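Local coordinates for Alr4995 protein (Nostoc sp., PDB 6LRG) that probably hydrolyses arginine to ornithine in its N-terminal guanidine-modifying domain, and carries a C-terminal NAD-binding Rossmann domain that may process the ornithine further, at residues W63-F68 with Q91-Y96. Sequence-based numbering, arbitrary orientation.
With ORN (L-ornithine), chain E.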
loop_
_atom_site.group_PDB
_atom_site.type_symbol
_atom_site.label_atom_id
_atom_site.label_comp_id
_atom_site.label_asym_id
_atom_site.label_seq_id
_atom_site.Cartn_x
_atom_site.Cartn_y
_atom_site.Cartn_z
ATOM N N TRP B 63 -34.224 38.778 20.163
ATOM C CA TRP B 63 -33.095 38.200 20.864
ATOM C C TRP B 63 -33.551 36.923 21.525
ATOM O O TRP B 63 -33.708 36.876 22.741
ATOM C CB TRP B 63 -32.535 39.181 21.890
ATOM C CG TRP B 63 -32.363 40.552 21.329
ATOM C CD1 TRP B 63 -33.154 41.647 21.563
ATOM C CD2 TRP B 63 -31.352 40.976 20.408
ATOM N NE1 TRP B 63 -32.677 42.733 20.860
ATOM C CE2 TRP B 63 -31.577 42.344 20.137
ATOM C CE3 TRP B 63 -30.270 40.336 19.799
ATOM C CZ2 TRP B 63 -30.761 43.081 19.282
ATOM C CZ3 TRP B 63 -29.461 41.070 18.942
ATOM C CH2 TRP B 63 -29.716 42.427 18.687
ATOM N N PRO B 64 -33.766 35.873 20.723
ATOM C CA PRO B 64 -34.354 34.625 21.218
ATOM C C PRO B 64 -33.450 33.892 22.201
ATOM O O PRO B 64 -33.943 33.101 23.003
ATOM C CB PRO B 64 -34.541 33.799 19.944
ATOM C CG PRO B 64 -33.474 34.295 19.017
ATOM C CD PRO B 64 -33.335 35.766 19.316
ATOM N N ASP B 65 -32.144 34.144 22.127
ATOM C CA ASP B 65 -31.180 33.464 22.983
ATOM C C ASP B 65 -31.082 34.142 24.354
ATOM O O ASP B 65 -30.267 33.761 25.188
ATOM C CB ASP B 65 -29.799 33.425 22.311
ATOM C CG ASP B 65 -29.697 32.357 21.215
ATOM O OD1 ASP B 65 -29.940 31.166 21.512
ATOM O OD2 ASP B 65 -29.375 32.713 20.055
ATOM N N LEU B 66 -31.930 35.134 24.593
ATOM C CA LEU B 66 -31.963 35.805 25.890
ATOM C C LEU B 66 -32.334 34.824 26.998
ATOM O O LEU B 66 -31.982 35.022 28.162
ATOM C CB LEU B 66 -32.939 36.976 25.858
ATOM C CG LEU B 66 -32.647 38.103 26.845
ATOM C CD1 LEU B 66 -31.329 38.751 26.481
ATOM C CD2 LEU B 66 -33.784 39.130 26.880
ATOM N N VAL B 67 -33.019 33.743 26.631
ATOM C CA VAL B 67 -33.380 32.704 27.590
ATOM C C VAL B 67 -32.148 32.066 28.216
ATOM O O VAL B 67 -32.227 31.461 29.285
ATOM C CB VAL B 67 -34.223 31.591 26.932
ATOM C CG1 VAL B 67 -35.614 32.086 26.647
ATOM C CG2 VAL B 67 -33.549 31.092 25.641
ATOM N N PHE B 68 -31.007 32.183 27.537
ATOM C CA PHE B 68 -29.779 31.563 28.033
ATOM C C PHE B 68 -29.006 32.542 28.900
ATOM O O PHE B 68 -27.987 33.099 28.488
ATOM C CB PHE B 68 -28.929 31.043 26.873
ATOM C CG PHE B 68 -29.595 29.925 26.109
ATOM C CD1 PHE B 68 -29.989 28.763 26.768
ATOM C CD2 PHE B 68 -29.851 30.043 24.747
ATOM C CE1 PHE B 68 -30.616 27.735 26.079
ATOM C CE2 PHE B 68 -30.481 29.019 24.052
ATOM C CZ PHE B 68 -30.858 27.863 24.717
ATOM N N GLN B 91 -25.038 40.030 20.554
ATOM C CA GLN B 91 -24.502 41.246 21.149
ATOM C C GLN B 91 -25.594 42.202 21.612
ATOM O O GLN B 91 -25.396 42.948 22.565
ATOM C CB GLN B 91 -23.560 41.944 20.173
ATOM C CG GLN B 91 -22.209 41.226 20.045
ATOM C CD GLN B 91 -21.290 41.834 19.002
ATOM O OE1 GLN B 91 -21.509 42.950 18.538
ATOM N NE2 GLN B 91 -20.243 41.101 18.639
ATOM N N GLY B 92 -26.759 42.154 20.973
ATOM C CA GLY B 92 -27.857 43.016 21.364
ATOM C C GLY B 92 -28.461 42.635 22.706
ATOM O O GLY B 92 -29.214 43.412 23.307
ATOM N N GLU B 93 -28.144 41.438 23.188
ATOM C CA GLU B 93 -28.645 41.007 24.491
ATOM C C GLU B 93 -27.915 41.734 25.616
ATOM O O GLU B 93 -28.428 41.831 26.741
ATOM C CB GLU B 93 -28.478 39.499 24.679
ATOM C CG GLU B 93 -29.169 38.622 23.661
ATOM C CD GLU B 93 -28.792 37.156 23.841
ATOM O OE1 GLU B 93 -28.385 36.768 24.958
ATOM O OE2 GLU B 93 -28.864 36.396 22.858
ATOM N N GLU B 94 -26.718 42.236 25.304
ATOM C CA GLU B 94 -25.844 42.834 26.316
ATOM C C GLU B 94 -26.428 44.037 27.070
ATOM O O GLU B 94 -26.261 44.126 28.289
ATOM C CB GLU B 94 -24.506 43.232 25.684
ATOM C CG GLU B 94 -23.617 42.038 25.436
ATOM C CD GLU B 94 -22.478 42.326 24.463
ATOM O OE1 GLU B 94 -22.148 43.511 24.258
ATOM O OE2 GLU B 94 -21.914 41.360 23.912
ATOM N N PRO B 95 -27.085 44.980 26.370
ATOM C CA PRO B 95 -27.666 46.053 27.190
ATOM C C PRO B 95 -28.734 45.552 28.161
ATOM O O PRO B 95 -28.796 46.056 29.278
ATOM C CB PRO B 95 -28.279 46.993 26.153
ATOM C CG PRO B 95 -27.477 46.746 24.916
ATOM C CD PRO B 95 -27.171 45.283 24.933
ATOM N N TYR B 96 -29.535 44.567 27.760
ATOM C CA TYR B 96 -30.624 44.092 28.611
ATOM C C TYR B 96 -30.097 43.334 29.791
ATOM O O TYR B 96 -30.667 43.401 30.878
ATOM C CB TYR B 96 -31.594 43.219 27.830
ATOM C CG TYR B 96 -32.300 44.005 26.772
ATOM C CD1 TYR B 96 -33.336 44.874 27.100
ATOM C CD2 TYR B 96 -31.906 43.920 25.446
ATOM C CE1 TYR B 96 -33.980 45.620 26.120
ATOM C CE2 TYR B 96 -32.534 44.657 24.461
ATOM C CZ TYR B 96 -33.571 45.502 24.797
ATOM O OH TYR B 96 -34.189 46.230 23.805
HETATM N N ORN E . -27.622 29.880 20.944
HETATM C CA ORN E . -26.801 30.125 22.090
HETATM C CB ORN E . -26.790 28.925 23.014
HETATM C CG ORN E . -25.962 29.229 24.244
HETATM C CD ORN E . -26.140 28.136 25.274
HETATM N NE ORN E . -25.041 28.135 26.189
HETATM C C ORN E . -25.406 30.448 21.609
HETATM O O ORN E . -24.677 31.267 22.227
HETATM O OXT ORN E . -24.988 29.903 20.558
#
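G92 packs its backbone against one face of the W63 indole: its CA stands 3.5 Å from the centroid of the six-membered ring and 19° off the normal, which meets the criterion for a CH-pi contact. At the pyrrole side of the same indole Y96 approaches obliquely, W63 NE1 to Y96 CE2 measuring 4.1 Å with the two ring planes at 47°, so the pair is neither stacked nor T-shaped. The apolar part continues along E93, which keeps CD anti to CA (chi2 173°) and so carries its carboxylate past L66 to D65. L66 CD1 lies 3.5 Å from E93 CB, and W63 CB closes on E93 CG at 3.8 Å. No hydrogen bond joins the two segments. E93 OE2, salt-bridged to R90, comes within 3.2 Å of D65 CB and 3.5 Å of D65 C, a van der Waals approach. D65 OD1 accepts from the ornithine N at 2.7 Å, while OD2 bonds to Y19 and stays 4.7 Å from E93 OE2. F68 lays one ring face against the ligand's CD. Since R90 also binds ornithine, E93 is placed as a second-shell residue, and its charge would be expected to orient that arginine while dispersion packing holds the loop against segment 91-96.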